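Local coordinates for protein endonuclease V (Streptomyces avermitilis, PDB 3GOC) that probably nicks damaged DNA at the second phosphodiester bond 3' to a deoxyinosine, a magnesium-dependent step in the repair of deaminated bases, at residues V71-A76 / C220-K225; R92-V97 / A127-V132; A155-A160 / A202-Y207. All blocks are in the same frame, centred on the assembly; numbering follows the deposited sequence.

Contact 1: V71-A76 / C220-K225; sequences VAEATA and CRRALK
T75 and A223 make the closest apolar touch between strand 70-79 and helix 211-228: T75 CG2 lies 3.8 Å from A223 CB. The hydroxyl of T75 is nearly as near, its OG1 3.9 Å from the same A223 CB, so the single methyl of A223 nests against both branches of the threonine. A small residue suits the helix here because the backbones come close, with T75 CA 6.7 Å from C220 CA. Farther out toward solvent, E73 reaches R222 through a long salt bridge, E73 OE2 to R222 NH2 at 3.9 Å. The two side chains cross at about a right angle, and the carboxylate and guanidinium planes are turned 58° apart, so the pair is electrostatic rather than a flat two-pronged one. R222 leaves its helix with CG anti to the backbone N (chi1 -175°) and then bends at chi3, which carries its end toward the strand; its NE also has a long, weak ion pair with E226.

The fold is ribonuclease H-like: strand 70-79 is an outermost strand of the central mixed sheet, and helix 211-228 packs on one face of it. Strand alternation sends E73 and T75 to that face, while A76 faces helix 94-102 on the other. Strand 55-64 extends the floor under the helix, A59 touching T75 and C220 and V57 touching A223. C220 also packs on D46, a magnesium ligand, and D217, another magnesium ligand, accepts a hydrogen bond from R221 NE.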
loop_
_atom_site.group_PDB
_atom_site.type_symbol
_atom_site.label_atom_id
_atom_site.label_comp_id
_atom_site.label_asym_id
_atom_site.label_seq_id
_atom_site.Cartn_x
_atom_site.Cartn_y
_atom_site.Cartn_z
ATOM N N VAL A 71 12.815 11.481 -6.843
ATOM C CA VAL A 71 13.087 11.753 -8.248
ATOM C C VAL A 71 13.085 13.243 -8.570
ATOM O O VAL A 71 13.597 13.653 -9.607
ATOM C CB VAL A 71 12.088 11.029 -9.177
ATOM C CG1 VAL A 71 12.231 9.523 -9.009
ATOM C CG2 VAL A 71 10.670 11.465 -8.873
ATOM N N ALA A 72 12.524 14.057 -7.676
ATOM C CA ALA A 72 12.480 15.502 -7.891
ATOM C C ALA A 72 12.047 16.221 -6.624
ATOM O O ALA A 72 11.374 15.642 -5.776
ATOM C CB ALA A 72 11.515 15.826 -9.022
ATOM N N GLU A 73 12.440 17.482 -6.494
ATOM C CA GLU A 73 12.055 18.272 -5.331
ATOM C C GLU A 73 12.108 19.752 -5.666
ATOM O O GLU A 73 12.820 20.164 -6.580
ATOM C CB GLU A 73 12.974 17.972 -4.144
ATOM C CG GLU A 73 14.435 18.275 -4.390
ATOM C CD GLU A 73 15.312 17.907 -3.205
ATOM O OE1 GLU A 73 15.212 16.757 -2.726
ATOM O OE2 GLU A 73 16.099 18.767 -2.756
ATOM N N ALA A 74 11.340 20.549 -4.930
ATOM C CA ALA A 74 11.307 21.988 -5.153
ATOM C C ALA A 74 10.761 22.680 -3.917
ATOM O O ALA A 74 10.012 22.086 -3.149
ATOM C CB ALA A 74 10.431 22.312 -6.360
ATOM N N THR A 75 11.156 23.931 -3.716
ATOM C CA THR A 75 10.663 24.704 -2.587
ATOM C C THR A 75 10.282 26.092 -3.076
ATOM O O THR A 75 10.652 26.504 -4.179
ATOM C CB THR A 75 11.724 24.854 -1.466
ATOM O OG1 THR A 75 12.889 25.503 -1.990
ATOM C CG2 THR A 75 12.100 23.502 -0.896
ATOM N N ALA A 76 9.529 26.804 -2.251
ATOM C CA ALA A 76 9.109 28.158 -2.574
ATOM C C ALA A 76 8.979 28.931 -1.271
ATOM O O ALA A 76 8.641 28.361 -0.233
ATOM C CB ALA A 76 7.775 28.139 -3.306
ATOM N N CYS A 220 11.461 21.570 3.628
ATOM C CA CYS A 220 10.982 22.924 3.873
ATOM C C CYS A 220 11.681 23.565 5.066
ATOM O O CYS A 220 11.890 24.778 5.088
ATOM C CB CYS A 220 9.455 22.972 4.054
ATOM S SG CYS A 220 8.723 22.102 5.464
ATOM N N ARG A 221 12.036 22.761 6.061
ATOM C CA ARG A 221 12.728 23.303 7.224
ATOM C C ARG A 221 14.116 23.797 6.808
ATOM O O ARG A 221 14.564 24.857 7.258
ATOM C CB ARG A 221 12.844 22.239 8.318
ATOM C CG ARG A 221 11.528 21.949 9.038
ATOM C CD ARG A 221 11.649 20.721 9.933
ATOM N NE ARG A 221 10.484 20.522 10.790
ATOM C CZ ARG A 221 10.222 21.241 11.876
ATOM N NH1 ARG A 221 9.137 20.987 12.598
ATOM N NH2 ARG A 221 11.046 22.211 12.249
ATOM N N ARG A 222 14.795 23.046 5.944
ATOM C CA ARG A 222 16.120 23.462 5.485
ATOM C C ARG A 222 16.014 24.734 4.644
ATOM O O ARG A 222 16.808 25.659 4.802
ATOM C CB ARG A 222 16.787 22.363 4.650
ATOM C CG ARG A 222 18.221 22.715 4.256
ATOM C CD ARG A 222 18.859 21.644 3.392
ATOM N NE ARG A 222 18.310 21.627 2.043
ATOM C CZ ARG A 222 18.632 20.727 1.122
ATOM N NH1 ARG A 222 19.499 19.768 1.411
ATOM N NH2 ARG A 222 18.101 20.794 -0.091
ATOM N N ALA A 223 15.030 24.771 3.749
ATOM C CA ALA A 223 14.833 25.927 2.882
ATOM C C ALA A 223 14.466 27.171 3.688
ATOM O O ALA A 223 14.832 28.286 3.315
ATOM C CB ALA A 223 13.757 25.628 1.844
ATOM N N LEU A 224 13.740 26.985 4.790
ATOM C CA LEU A 224 13.364 28.121 5.635
ATOM C C LEU A 224 14.612 28.686 6.313
ATOM O O LEU A 224 14.784 29.904 6.409
ATOM C CB LEU A 224 12.338 27.700 6.696
ATOM C CG LEU A 224 12.002 28.755 7.760
ATOM C CD1 LEU A 224 11.496 30.036 7.107
ATOM C CD2 LEU A 224 10.962 28.196 8.712
ATOM N N LYS A 225 15.478 27.792 6.785
ATOM C CA LYS A 225 16.725 28.191 7.433
ATOM C C LYS A 225 17.559 29.002 6.439
ATOM O O LYS A 225 18.117 30.046 6.778
ATOM C CB LYS A 225 17.510 26.948 7.865
ATOM C CG LYS A 225 18.901 27.233 8.426
ATOM C CD LYS A 225 19.756 25.967 8.449
ATOM C CE LYS A 225 20.037 25.470 7.030
ATOM N NZ LYS A 225 20.878 24.244 7.008
#

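Contact 2: R92-V97 / A127-V132; sequences REIPTV and ASHLGV
V97 gives its backbone N-H to E93 O (V97 N to E93 O 3.0 Å), the bond that closes the first turn of helix 94-102 and places V97 on the side facing L130 of helix 126-134. Both helices lie on the same face of the central sheet of this ribonuclease H-like fold, and the contact between them is wholly buried. E93 occupies the N-cap position, while its carboxylate turns to the hydroxyl of Y49. P95, in the first turn, suits a place where a backbone N-H has no carbonyl one turn earlier in the helix to bind.

Two pairs of side chains join the helices. In the first, I94 lies over one face of the H129 imidazole in a CH-pi manner, the side chains crossing at about a right angle, though its terminal methyl is modelled too close to be relied on. Histidine suits this place because its flat ring offers a face to I94 and also meets two aromatic rings, F91 edge-to-face and F124 with the planes inclined by about 35°.

The second pair, V97 and L130, lies deeper toward the sheet. L130 continues inward onto I111 and C113 of strand 110-114, and V97 onto V47 and A58, so two branched side chains fill the layer against small and aliphatic sheet residues. In V97, CG1 is anti to the backbone N (chi1 173°), which sends this methyl across the gap, V97 CG1 standing 3.8 Å from L130 CD1 and 4.0 Å from L130 CD2.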
loop_
_atom_site.group_PDB
_atom_site.type_symbol
_atom_site.label_atom_id
_atom_site.label_comp_id
_atom_site.label_asym_id
_atom_site.label_seq_id
_atom_site.Cartn_x
_atom_site.Cartn_y
_atom_site.Cartn_z
ATOM N N ARG A 92 -3.323 30.486 4.553
ATOM C CA ARG A 92 -2.028 31.084 4.844
ATOM C C ARG A 92 -0.922 30.546 3.942
ATOM O O ARG A 92 0.054 31.245 3.675
ATOM C CB ARG A 92 -1.597 30.776 6.282
ATOM C CG ARG A 92 -2.570 31.150 7.374
ATOM C CD ARG A 92 -1.972 30.776 8.725
ATOM N NE ARG A 92 -1.772 29.330 8.835
ATOM C CZ ARG A 92 -0.995 28.742 9.743
ATOM N NH1 ARG A 92 -0.329 29.470 10.628
ATOM N NH2 ARG A 92 -0.892 27.420 9.776
ATOM N N GLU A 93 -1.090 29.313 3.463
ATOM C CA GLU A 93 -0.044 28.640 2.697
ATOM C C GLU A 93 -0.330 28.125 1.301
ATOM O O GLU A 93 0.608 27.783 0.586
ATOM C CB GLU A 93 0.474 27.469 3.527
ATOM C CG GLU A 93 -0.618 26.478 3.885
ATOM C CD GLU A 93 -0.139 25.383 4.808
ATOM O OE1 GLU A 93 0.148 24.267 4.320
ATOM O OE2 GLU A 93 -0.051 25.653 6.019
ATOM N N ILE A 94 -1.592 28.060 0.900
ATOM C CA ILE A 94 -1.907 27.545 -0.425
ATOM C C ILE A 94 -1.121 28.180 -1.573
ATOM O O ILE A 94 -0.590 27.467 -2.421
ATOM C CB ILE A 94 -3.422 27.627 -0.669
ATOM C CG1 ILE A 94 -4.094 26.491 0.102
ATOM C CG2 ILE A 94 -3.748 27.537 -2.150
ATOM C CD1 ILE A 94 -5.523 26.755 0.429
ATOM N N PRO A 95 -1.025 29.518 -1.615
ATOM C CA PRO A 95 -0.275 30.142 -2.712
ATOM C C PRO A 95 1.175 29.656 -2.814
ATOM O O PRO A 95 1.705 29.433 -3.910
ATOM C CB PRO A 95 -0.356 31.631 -2.380
ATOM C CG PRO A 95 -1.678 31.749 -1.686
ATOM C CD PRO A 95 -1.679 30.537 -0.775
ATOM N N THR A 96 1.813 29.485 -1.663
ATOM C CA THR A 96 3.204 29.050 -1.629
ATOM C C THR A 96 3.343 27.570 -1.976
ATOM O O THR A 96 4.322 27.166 -2.603
ATOM C CB THR A 96 3.828 29.352 -0.247
ATOM O OG1 THR A 96 3.683 30.751 0.033
ATOM C CG2 THR A 96 5.309 29.011 -0.237
ATOM N N VAL A 97 2.365 26.766 -1.571
ATOM C CA VAL A 97 2.378 25.337 -1.878
ATOM C C VAL A 97 2.206 25.165 -3.388
ATOM O O VAL A 97 2.884 24.343 -4.014
ATOM C CB VAL A 97 1.238 24.592 -1.139
ATOM C CG1 VAL A 97 1.158 23.142 -1.611
ATOM C CG2 VAL A 97 1.491 24.633 0.360
ATOM N N ALA A 127 -5.708 19.395 2.092
ATOM C CA ALA A 127 -5.660 18.424 1.013
ATOM C C ALA A 127 -6.787 18.588 -0.002
ATOM O O ALA A 127 -6.562 18.465 -1.209
ATOM C CB ALA A 127 -5.660 17.006 1.578
ATOM N N SER A 128 -7.995 18.866 0.469
ATOM C CA SER A 128 -9.118 19.031 -0.449
ATOM C C SER A 128 -9.013 20.341 -1.223
ATOM O O SER A 128 -9.313 20.398 -2.418
ATOM C CB SER A 128 -10.439 18.987 0.322
ATOM O OG SER A 128 -10.649 17.701 0.872
ATOM N N HIS A 129 -8.576 21.384 -0.531
ATOM C CA HIS A 129 -8.415 22.708 -1.112
ATOM C C HIS A 129 -7.351 22.651 -2.209
ATOM O O HIS A 129 -7.551 23.156 -3.317
ATOM C CB HIS A 129 -8.018 23.677 0.006
ATOM C CG HIS A 129 -8.205 25.125 -0.330
ATOM N ND1 HIS A 129 -8.384 26.088 0.641
ATOM C CD2 HIS A 129 -8.194 25.784 -1.513
ATOM C CE1 HIS A 129 -8.475 27.277 0.071
ATOM N NE2 HIS A 129 -8.362 27.120 -1.236
ATOM N N LEU A 130 -6.226 22.007 -1.907
ATOM C CA LEU A 130 -5.140 21.886 -2.876
ATOM C C LEU A 130 -5.579 21.011 -4.052
ATOM O O LEU A 130 -5.250 21.289 -5.207
ATOM C CB LEU A 130 -3.907 21.277 -2.204
ATOM C CG LEU A 130 -2.654 21.106 -3.063
ATOM C CD1 LEU A 130 -2.090 22.472 -3.457
ATOM C CD2 LEU A 130 -1.619 20.313 -2.273
ATOM N N GLY A 131 -6.329 19.959 -3.745
ATOM C CA GLY A 131 -6.805 19.061 -4.783
ATOM C C GLY A 131 -7.679 19.755 -5.815
ATOM O O GLY A 131 -7.476 19.623 -7.024
ATOM N N VAL A 132 -8.663 20.507 -5.341
ATOM C CA VAL A 132 -9.560 21.209 -6.248
ATOM C C VAL A 132 -8.860 22.293 -7.075
ATOM O O VAL A 132 -9.184 22.490 -8.248
ATOM C CB VAL A 132 -10.749 21.819 -5.475
ATOM C CG1 VAL A 132 -11.563 22.732 -6.388
ATOM C CG2 VAL A 132 -11.630 20.693 -4.943
#

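Contact 3: A155-A160 / A202-Y207; sequences APRGSA and ALTPKY
R157 and T204 are joined by one hydrogen bond that ties the loop before strand 160-165 to the loop after helix 193-202, at an end of the ribonuclease H-like fold well away from the chain's centre. R157 NH2 donates to T204 OG1 at 3.0 Å, with an N-H...O angle of 151°. The hydroxyl sits at the edge of the guanidinium, only 8° out of its plane, where an N-H can point at it. R157 gets there with CG anti to its own N (chi1 162°) and a chain extended as far as NE; arginine suits the span, since the nearest CA atoms across the contact, R157 CA and P205 CA, are 9.4 Å apart.

The polar ends have further partners. R157 NH2 also donates to T176 O, and R157 NH1 to L201 O. The T204 hydroxyl bonds back to T200 O and L201 O near the end of helix 193-202 while accepting from R157 NH2, a double role that suits a short hydroxyl side chain.

By van der Waals contact, P205 CA lies over one face of the guanidinium, toward its rim, 3.8 Å from R157 NH1. P205 also touches a bound polyol, 3-(2-hydroxyethyl)-2,2-bis(hydroxymethyl)pentane-1,5-diol.

Backbone geometry presents the arginine: P156 to S159 form a type II beta turn, whose third position is G158, at a positive phi that suits glycine because a side chain there would jam against the preceding carbonyl O. R27 of the second subunit bonds to G158 O, and E23 of that subunit to A160 N. Within the turn, P156 O accepts twice from the same face of its carbonyl plane, from S159 N at 3.1 Å and from S159 OG at 2.7 Å.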
loop_
_atom_site.group_PDB
_atom_site.type_symbol
_atom_site.label_atom_id
_atom_site.label_comp_id
_atom_site.label_asym_id
_atom_site.label_seq_id
_atom_site.Cartn_x
_atom_site.Cartn_y
_atom_site.Cartn_z
ATOM N N ALA A 155 -4.409 -3.997 16.337
ATOM C CA ALA A 155 -2.989 -3.804 16.618
ATOM C C ALA A 155 -2.052 -4.027 15.426
ATOM O O ALA A 155 -1.054 -3.327 15.282
ATOM C CB ALA A 155 -2.572 -4.701 17.785
ATOM N N PRO A 156 -2.354 -5.008 14.561
ATOM C CA PRO A 156 -1.463 -5.236 13.417
ATOM C C PRO A 156 -1.435 -4.107 12.394
ATOM O O PRO A 156 -2.431 -3.417 12.189
ATOM C CB PRO A 156 -2.005 -6.527 12.803
ATOM C CG PRO A 156 -2.656 -7.222 13.979
ATOM C CD PRO A 156 -3.354 -6.083 14.670
ATOM N N ARG A 157 -0.279 -3.928 11.759
ATOM C CA ARG A 157 -0.129 -2.924 10.716
ATOM C C ARG A 157 -1.175 -3.235 9.647
ATOM O O ARG A 157 -1.408 -4.400 9.315
ATOM C CB ARG A 157 1.283 -2.996 10.117
ATOM C CG ARG A 157 1.470 -2.319 8.746
ATOM C CD ARG A 157 2.959 -2.313 8.362
ATOM N NE ARG A 157 3.219 -2.185 6.928
ATOM C CZ ARG A 157 3.165 -1.049 6.236
ATOM N NH1 ARG A 157 3.426 -1.054 4.931
ATOM N NH2 ARG A 157 2.859 0.091 6.837
ATOM N N GLY A 158 -1.806 -2.194 9.115
ATOM C CA GLY A 158 -2.829 -2.387 8.102
ATOM C C GLY A 158 -4.229 -2.195 8.664
ATOM O O GLY A 158 -5.171 -1.894 7.927
ATOM N N SER A 159 -4.361 -2.379 9.974
ATOM C CA SER A 159 -5.637 -2.219 10.660
ATOM C C SER A 159 -6.107 -0.768 10.594
ATOM O O SER A 159 -5.301 0.163 10.646
ATOM C CB SER A 159 -5.504 -2.625 12.130
ATOM O OG SER A 159 -5.074 -3.967 12.263
ATOM N N ALA A 160 -7.417 -0.580 10.498
ATOM C CA ALA A 160 -7.981 0.753 10.432
ATOM C C ALA A 160 -9.250 0.843 11.264
ATOM O O ALA A 160 -9.808 -0.169 11.698
ATOM C CB ALA A 160 -8.286 1.117 8.975
ATOM N N ALA A 202 1.786 1.906 1.767
ATOM C CA ALA A 202 2.903 1.742 0.847
ATOM C C ALA A 202 4.023 2.742 1.125
ATOM O O ALA A 202 5.171 2.516 0.742
ATOM C CB ALA A 202 2.419 1.869 -0.595
ATOM N N LEU A 203 3.690 3.844 1.795
ATOM C CA LEU A 203 4.679 4.875 2.122
ATOM C C LEU A 203 5.257 4.704 3.519
ATOM O O LEU A 203 6.119 5.476 3.936
ATOM C CB LEU A 203 4.039 6.264 2.010
ATOM C CG LEU A 203 3.682 6.721 0.598
ATOM C CD1 LEU A 203 2.825 7.986 0.646
ATOM C CD2 LEU A 203 4.970 6.979 -0.169
ATOM N N THR A 204 4.791 3.680 4.229
ATOM C CA THR A 204 5.237 3.436 5.599
ATOM C C THR A 204 5.766 2.028 5.912
ATOM O O THR A 204 5.529 1.502 7.000
ATOM C CB THR A 204 4.095 3.737 6.596
ATOM O OG1 THR A 204 2.916 3.028 6.202
ATOM C CG2 THR A 204 3.778 5.224 6.613
ATOM N N PRO A 205 6.498 1.403 4.980
ATOM C CA PRO A 205 6.995 0.062 5.296
ATOM C C PRO A 205 7.995 0.052 6.455
ATOM O O PRO A 205 8.124 -0.952 7.157
ATOM C CB PRO A 205 7.631 -0.382 3.982
ATOM C CG PRO A 205 8.180 0.898 3.442
ATOM C CD PRO A 205 7.021 1.863 3.681
ATOM N N LYS A 206 8.675 1.175 6.661
ATOM C CA LYS A 206 9.695 1.279 7.699
ATOM C C LYS A 206 9.332 2.177 8.877
ATOM O O LYS A 206 9.678 1.869 10.014
ATOM C CB LYS A 206 11.004 1.788 7.086
ATOM C CG LYS A 206 11.473 1.010 5.869
ATOM C CD LYS A 206 12.660 1.694 5.211
ATOM C CE LYS A 206 13.049 1.005 3.914
ATOM N NZ LYS A 206 14.189 1.698 3.246
ATOM N N TYR A 207 8.639 3.278 8.609
ATOM C CA TYR A 207 8.275 4.215 9.662
ATOM C C TYR A 207 6.778 4.395 9.837
ATOM O O TYR A 207 5.979 3.968 9.006
ATOM C CB TYR A 207 8.888 5.589 9.377
ATOM C CG TYR A 207 10.354 5.567 9.027
ATOM C CD1 TYR A 207 10.772 5.540 7.696
ATOM C CD2 TYR A 207 11.327 5.576 10.026
ATOM C CE1 TYR A 207 12.125 5.524 7.371
ATOM C CE2 TYR A 207 12.682 5.558 9.709
ATOM C CZ TYR A 207 13.072 5.531 8.383
ATOM O OH TYR A 207 14.414 5.509 8.073
#

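In the fold
Contacts 1 and 2 lie on opposite faces of the central sheet, their centres about 17 Å apart, and they touch where A76 O of strand 70-79 packs against T96 CG2 of helix 94-102, the next helix in the chain. Contact 3 is remote, its centre about 27 Å from either, at the end near the second subunit. Along the chain, contact 1 encloses the others: contact 2 closes before contact 3 opens, and helix 211-228 then returns to strand 70-79. Contacts 1 and 2 thus pack helices on both faces of the sheet that carries the magnesium ligands D46 and D114, whereas contact 3 joins peripheral loops beside the subunit interface.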